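Local coordinates for protein actin depolymerization factor 2 (Plasmodium berghei, PDB 2XFA) that probably binds actin and promotes the disassembly and turnover of its filaments in the malaria parasite, at residues 70-75 with 100-105; 92-97 with 125-130. All coordinates share one frame; numbering follows the deposited sequence.

Contact 2 lies within the central mixed sheet of the ADF-homology fold and contact 1 at its margin; strand 89-97 ties them together, hydrogen-bonding with strand 73-81 on one flank and with strand 126-130 on the other. Contact 2 is the larger and more central, burying 639 Å² with seven of twelve touching residues buried, and it rests on regular parallel backbone pairing with apolar packing. Contact 1 buries 187 Å² where the loop leading into strand 73-81 brushes the turn before helix 104-118; van der Waals touches and one CA-H...O approach do the work there. The centres lie about 15 Å apart, and Cys72 CB packs on Trp97 O where the two contacts adjoin.

Contact 1: residues 70-75 with 100-105; sequences TECRYI and GLSKPK
Ser102 carries much of this small interface, and its side chain can be traced outward from the backbone. Ser102 CA donates a CA-H...O contact to Thr70 O at 3.5 Å, with an angle of 146° at the hydrogen. Ser102 CB, directed toward 70-75, lies 3.7 Å from Thr70 O and 4.2 Å from Glu71 N. The hydroxyl stands anti to the backbone N (chi1 171°), which carries Ser102 OG to within 3.5 Å of Cys72 SG. That sulfur, itself beside its own backbone N (chi1 -57°), comes closest to the hydroxyl but also rests against the serine methylene, with Cys72 SG 3.9 Å from Ser102 CB. Beside this buried pair, Thr70 and Leu101 cross obliquely at the surface: Thr70 CG2 comes 4.1 Å from Leu101 CB. In the ADF-homology fold this is where the approach to strand 73-81 passes the turn joining strand 89-97 to helix 104-118, whose N-cap position is held by Lys103. The helix adds its own grip on the strand entry, since Glu106 OE2 accepts a hydrogen bond from Cys72 N and Tyr110 packs on the Cys72 side chain. Within 70-75, Arg73 bends back: Arg73 NH1 donates to Cys72 O at 2.9 Å, nearly in the guanidinium plane but from above the carbonyl plane, while Arg73 NH2 forms a salt bridge with Glu71 OE1 at 3.2 Å. Arg73 NE has a further salt-bridge partner in Asp45.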
loop_
_atom_site.group_PDB
_atom_site.type_symbol
_atom_site.label_atom_id
_atom_site.label_comp_id
_atom_site.label_asym_id
_atom_site.label_seq_id
_atom_site.Cartn_x
_atom_site.Cartn_y
_atom_site.Cartn_z
ATOM N N THR A 70 -2.331 -12.273 -9.134
ATOM C CA THR A 70 -3.140 -13.336 -8.560
ATOM C C THR A 70 -3.213 -13.237 -7.038
ATOM O O THR A 70 -3.710 -14.152 -6.388
ATOM C CB THR A 70 -2.519 -14.711 -8.851
ATOM O OG1 THR A 70 -1.200 -14.716 -8.290
ATOM C CG2 THR A 70 -2.469 -15.003 -10.356
ATOM N N GLU A 71 -2.683 -12.165 -6.463
ATOM C CA GLU A 71 -2.815 -11.966 -5.029
ATOM C C GLU A 71 -3.011 -10.527 -4.560
ATOM O O GLU A 71 -2.334 -9.612 -5.018
ATOM C CB GLU A 71 -1.669 -12.604 -4.266
ATOM C CG GLU A 71 -0.301 -12.201 -4.665
ATOM C CD GLU A 71 0.717 -13.160 -4.083
ATOM O OE1 GLU A 71 0.343 -13.899 -3.142
ATOM O OE2 GLU A 71 1.871 -13.188 -4.567
ATOM N N CYS A 72 -3.929 -10.364 -3.608
ATOM C CA CYS A 72 -4.190 -9.071 -2.972
ATOM C C CYS A 72 -3.102 -8.635 -1.992
ATOM O O CYS A 72 -2.500 -9.454 -1.299
ATOM C CB CYS A 72 -5.536 -9.118 -2.265
ATOM S SG CYS A 72 -6.888 -9.534 -3.348
ATOM N N ARG A 73 -2.840 -7.328 -1.962
ATOM C CA ARG A 73 -1.934 -6.724 -0.993
ATOM C C ARG A 73 -2.460 -5.370 -0.475
ATOM O O ARG A 73 -3.235 -4.716 -1.137
ATOM C CB ARG A 73 -0.546 -6.505 -1.595
ATOM C CG ARG A 73 0.250 -7.814 -1.881
ATOM C CD ARG A 73 0.407 -8.642 -0.609
ATOM N NE ARG A 73 1.332 -9.768 -0.764
ATOM C CZ ARG A 73 0.950 -11.027 -0.941
ATOM N NH1 ARG A 73 -0.342 -11.318 -1.002
ATOM N NH2 ARG A 73 1.860 -11.999 -1.067
ATOM N N TYR A 74 -2.011 -4.962 0.709
ATOM C CA TYR A 74 -2.155 -3.570 1.124
ATOM C C TYR A 74 -0.785 -2.953 1.014
ATOM O O TYR A 74 0.212 -3.542 1.435
ATOM C CB TYR A 74 -2.593 -3.468 2.587
ATOM C CG TYR A 74 -3.826 -4.244 2.923
ATOM C CD1 TYR A 74 -5.018 -3.978 2.288
ATOM C CD2 TYR A 74 -3.790 -5.249 3.871
ATOM C CE1 TYR A 74 -6.168 -4.675 2.612
ATOM C CE2 TYR A 74 -4.924 -5.953 4.197
ATOM C CZ TYR A 74 -6.110 -5.650 3.563
ATOM O OH TYR A 74 -7.247 -6.336 3.881
ATOM N N ILE A 75 -0.715 -1.775 0.439
ATOM C CA ILE A 75 0.554 -1.091 0.369
ATOM C C ILE A 75 0.433 0.285 1.038
ATOM O O ILE A 75 -0.521 1.022 0.787
ATOM C CB ILE A 75 0.988 -0.912 -1.112
ATOM C CG1 ILE A 75 0.995 -2.275 -1.835
ATOM C CG2 ILE A 75 2.341 -0.243 -1.208
ATOM C CD1 ILE A 75 -0.123 -2.389 -2.852
ATOM N N GLY A 100 -7.946 -8.980 -10.475
ATOM C CA GLY A 100 -9.035 -9.839 -10.897
ATOM C C GLY A 100 -8.768 -11.325 -10.806
ATOM O O GLY A 100 -9.708 -12.099 -10.610
ATOM N N LEU A 101 -7.504 -11.734 -10.937
ATOM C CA LEU A 101 -7.172 -13.163 -10.942
ATOM C C LEU A 101 -6.915 -13.724 -9.552
ATOM O O LEU A 101 -6.539 -14.878 -9.399
ATOM C CB LEU A 101 -5.977 -13.455 -11.865
ATOM C CG LEU A 101 -6.372 -13.418 -13.333
ATOM C CD1 LEU A 101 -5.157 -13.735 -14.230
ATOM C CD2 LEU A 101 -7.518 -14.425 -13.572
ATOM N N SER A 102 -7.087 -12.892 -8.536
ATOM C CA SER A 102 -7.012 -13.381 -7.177
ATOM C C SER A 102 -8.312 -14.146 -6.934
ATOM O O SER A 102 -9.368 -13.752 -7.434
ATOM C CB SER A 102 -6.848 -12.200 -6.215
ATOM O OG SER A 102 -6.984 -12.629 -4.881
ATOM N N LYS A 103 -8.241 -15.249 -6.200
ATOM C CA LYS A 103 -9.437 -16.043 -5.912
ATOM C C LYS A 103 -10.380 -15.291 -4.975
ATOM O O LYS A 103 -9.926 -14.511 -4.142
ATOM C CB LYS A 103 -9.054 -17.396 -5.314
ATOM C CG LYS A 103 -8.306 -17.301 -3.998
ATOM C CD LYS A 103 -7.625 -18.610 -3.663
ATOM C CE LYS A 103 -6.607 -18.976 -4.733
ATOM N NZ LYS A 103 -5.794 -20.165 -4.352
ATOM N N PRO A 104 -11.699 -15.538 -5.103
ATOM C CA PRO A 104 -12.749 -14.775 -4.408
ATOM C C PRO A 104 -12.607 -14.853 -2.900
ATOM O O PRO A 104 -12.745 -13.833 -2.223
ATOM C CB PRO A 104 -14.044 -15.472 -4.835
ATOM C CG PRO A 104 -13.685 -16.303 -6.032
ATOM C CD PRO A 104 -12.250 -16.684 -5.847
ATOM N N LYS A 105 -12.330 -16.050 -2.390
ATOM C CA LYS A 105 -12.099 -16.257 -0.963
ATOM C C LYS A 105 -11.142 -15.194 -0.405
ATOM O O LYS A 105 -11.292 -14.726 0.726
ATOM C CB LYS A 105 -11.514 -17.651 -0.745
ATOM C CG LYS A 105 -11.776 -18.638 -1.896
ATOM C CD LYS A 105 -13.219 -19.156 -1.877
ATOM C CE LYS A 105 -14.208 -18.164 -2.498
ATOM N NZ LYS A 105 -15.550 -18.152 -1.841
#

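Contact 2: residues 92-97 with 125-130; sequences IYFIFW and FKSLEI
Strands 89-97 and 126-130 are the two parallel strands of a beta-alpha-beta crossover through helix 104-118, and the axes of the two short strand segments run 20° apart. Backbone bonds define the register: Phe94 N donates to Lys126 O at 2.9 Å and Phe96 N to Leu128 O at 2.8 Å, both almost straight at 170°. Leu128 N and Ile130 N return the bonds to Phe94 O and Phe96 O. At the start, Ile92 O accepts a hydrogen bond from Phe125 N at 2.7 Å and a weak one from Lys126 N.

Apolar packing gathers on the face of Tyr93, Ile95, Leu128 and Ile130, which helix 137-146 covers. Leu128 CD1 approaches Tyr93 CD1 to 3.9 Å, and the Ile95 and Ile130 side chains lie side by side, with Ile130 CD1 against Ile95 CG2. The Tyr93 and Phe125 rings lie side by side, obliquely, their planes 44° apart.

On the face of Phe94 and Phe96, against which helix 104-118 packs, the partners from 126-130 are polar residues. Ser127 OG, 3.6 Å from Phe94 CD2, is hydrogen-bonded with Lys114 NZ, while Glu129 lies alongside Phe96, with Glu129 CG 4.0 Å from Phe96 CD2.

Trp97 NE1 bonds to Lys68 O; at the indole edge, in plane, Ile130 CG2 lies 3.8 Å from Trp97 CZ3.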
loop_
_atom_site.group_PDB
_atom_site.type_symbol
_atom_site.label_atom_id
_atom_site.label_comp_id
_atom_site.label_asym_id
_atom_site.label_seq_id
_atom_site.Cartn_x
_atom_site.Cartn_y
_atom_site.Cartn_z
ATOM N N ILE A 92 1.400 10.311 2.424
ATOM C CA ILE A 92 1.238 8.891 2.688
ATOM C C ILE A 92 0.025 8.357 1.958
ATOM O O ILE A 92 -1.090 8.807 2.193
ATOM C CB ILE A 92 1.109 8.596 4.177
ATOM C CG1 ILE A 92 2.395 8.986 4.908
ATOM C CG2 ILE A 92 0.843 7.109 4.381
ATOM C CD1 ILE A 92 2.212 9.038 6.412
ATOM N N TYR A 93 0.247 7.429 1.034
ATOM C CA TYR A 93 -0.857 6.804 0.309
ATOM C C TYR A 93 -1.074 5.410 0.863
ATOM O O TYR A 93 -0.120 4.721 1.181
ATOM C CB TYR A 93 -0.537 6.712 -1.184
ATOM C CG TYR A 93 -0.763 8.015 -1.897
ATOM C CD1 TYR A 93 -1.901 8.219 -2.676
ATOM C CD2 TYR A 93 0.121 9.072 -1.736
ATOM C CE1 TYR A 93 -2.123 9.437 -3.318
ATOM C CE2 TYR A 93 -0.095 10.294 -2.364
ATOM C CZ TYR A 93 -1.211 10.471 -3.155
ATOM O OH TYR A 93 -1.409 11.687 -3.775
ATOM N N PHE A 94 -2.324 4.987 0.937
ATOM C CA PHE A 94 -2.637 3.617 1.299
ATOM C C PHE A 94 -3.273 2.998 0.054
ATOM O O PHE A 94 -4.183 3.574 -0.521
ATOM C CB PHE A 94 -3.628 3.575 2.460
ATOM C CG PHE A 94 -4.031 2.192 2.853
ATOM C CD1 PHE A 94 -3.374 1.536 3.880
ATOM C CD2 PHE A 94 -5.048 1.534 2.183
ATOM C CE1 PHE A 94 -3.742 0.245 4.258
ATOM C CE2 PHE A 94 -5.421 0.235 2.547
ATOM C CZ PHE A 94 -4.769 -0.409 3.583
ATOM N N ILE A 95 -2.776 1.847 -0.382
ATOM C CA ILE A 95 -3.259 1.280 -1.633
ATOM C C ILE A 95 -3.718 -0.131 -1.380
ATOM O O ILE A 95 -2.994 -0.933 -0.803
ATOM C CB ILE A 95 -2.142 1.252 -2.688
ATOM C CG1 ILE A 95 -1.618 2.668 -2.921
ATOM C CG2 ILE A 95 -2.621 0.579 -3.992
ATOM C CD1 ILE A 95 -0.197 2.686 -3.502
ATOM N N PHE A 96 -4.939 -0.417 -1.787
ATOM C CA PHE A 96 -5.455 -1.763 -1.716
ATOM C C PHE A 96 -5.381 -2.339 -3.132
ATOM O O PHE A 96 -6.168 -1.976 -4.024
ATOM C CB PHE A 96 -6.881 -1.770 -1.169
ATOM C CG PHE A 96 -7.556 -3.121 -1.202
ATOM C CD1 PHE A 96 -6.811 -4.305 -1.169
ATOM C CD2 PHE A 96 -8.940 -3.204 -1.244
ATOM C CE1 PHE A 96 -7.452 -5.536 -1.201
ATOM C CE2 PHE A 96 -9.586 -4.434 -1.280
ATOM C CZ PHE A 96 -8.857 -5.598 -1.251
ATOM N N TRP A 97 -4.401 -3.213 -3.320
ATOM C CA TRP A 97 -4.209 -3.946 -4.584
ATOM C C TRP A 97 -5.078 -5.182 -4.566
ATOM O O TRP A 97 -4.891 -6.085 -3.734
ATOM C CB TRP A 97 -2.762 -4.360 -4.705
ATOM C CG TRP A 97 -2.427 -5.274 -5.879
ATOM C CD1 TRP A 97 -1.813 -6.490 -5.798
ATOM C CD2 TRP A 97 -2.663 -5.043 -7.280
ATOM N NE1 TRP A 97 -1.633 -7.033 -7.068
ATOM C CE2 TRP A 97 -2.159 -6.177 -7.990
ATOM C CE3 TRP A 97 -3.230 -3.999 -8.004
ATOM C CZ2 TRP A 97 -2.216 -6.285 -9.390
ATOM C CZ3 TRP A 97 -3.306 -4.111 -9.390
ATOM C CH2 TRP A 97 -2.803 -5.251 -10.067
ATOM N N PHE A 125 -2.807 10.313 3.549
ATOM C CA PHE A 125 -3.167 11.393 2.640
ATOM C C PHE A 125 -4.280 10.942 1.713
ATOM O O PHE A 125 -5.215 11.682 1.456
ATOM C CB PHE A 125 -1.956 11.845 1.836
ATOM C CG PHE A 125 -2.213 13.038 0.987
ATOM C CD1 PHE A 125 -2.043 14.315 1.502
ATOM C CD2 PHE A 125 -2.615 12.895 -0.325
ATOM C CE1 PHE A 125 -2.283 15.424 0.739
ATOM C CE2 PHE A 125 -2.857 14.009 -1.104
ATOM C CZ PHE A 125 -2.697 15.278 -0.567
ATOM N N LYS A 126 -4.195 9.717 1.213
ATOM C CA LYS A 126 -5.277 9.192 0.390
ATOM C C LYS A 126 -5.281 7.676 0.384
ATOM O O LYS A 126 -4.230 7.034 0.352
ATOM C CB LYS A 126 -5.181 9.713 -1.042
ATOM C CG LYS A 126 -6.443 9.494 -1.830
ATOM C CD LYS A 126 -6.473 10.406 -3.029
ATOM C CE LYS A 126 -7.850 10.465 -3.647
ATOM N NZ LYS A 126 -7.826 11.228 -4.930
ATOM N N SER A 127 -6.478 7.112 0.440
ATOM C CA SER A 127 -6.642 5.671 0.373
ATOM C C SER A 127 -7.180 5.319 -1.018
ATOM O O SER A 127 -8.103 5.979 -1.510
ATOM C CB SER A 127 -7.609 5.223 1.455
ATOM O OG SER A 127 -7.766 3.821 1.391
ATOM N N LEU A 128 -6.596 4.302 -1.651
ATOM C CA LEU A 128 -6.905 3.955 -3.041
ATOM C C LEU A 128 -7.214 2.479 -3.183
ATOM O O LEU A 128 -6.645 1.659 -2.502
ATOM C CB LEU A 128 -5.691 4.227 -3.939
ATOM C CG LEU A 128 -5.063 5.618 -3.925
ATOM C CD1 LEU A 128 -3.853 5.688 -4.835
ATOM C CD2 LEU A 128 -6.112 6.600 -4.363
ATOM N N GLU A 129 -8.097 2.146 -4.104
ATOM C CA GLU A 129 -8.297 0.766 -4.471
ATOM C C GLU A 129 -7.995 0.647 -5.960
ATOM O O GLU A 129 -8.538 1.420 -6.774
ATOM C CB GLU A 129 -9.726 0.317 -4.162
ATOM C CG GLU A 129 -9.991 -1.173 -4.465
ATOM C CD GLU A 129 -11.446 -1.570 -4.213
ATOM O OE1 GLU A 129 -11.961 -1.305 -3.100
ATOM O OE2 GLU A 129 -12.077 -2.145 -5.128
ATOM N N ILE A 130 -7.115 -0.296 -6.281
ATOM C CA ILE A 130 -6.719 -0.605 -7.653
ATOM C C ILE A 130 -6.981 -2.084 -7.968
ATOM O O ILE A 130 -6.506 -2.986 -7.287
ATOM C CB ILE A 130 -5.232 -0.310 -7.885
ATOM C CG1 ILE A 130 -4.933 1.160 -7.597
ATOM C CG2 ILE A 130 -4.837 -0.651 -9.322
ATOM C CD1 ILE A 130 -3.497 1.554 -7.895
#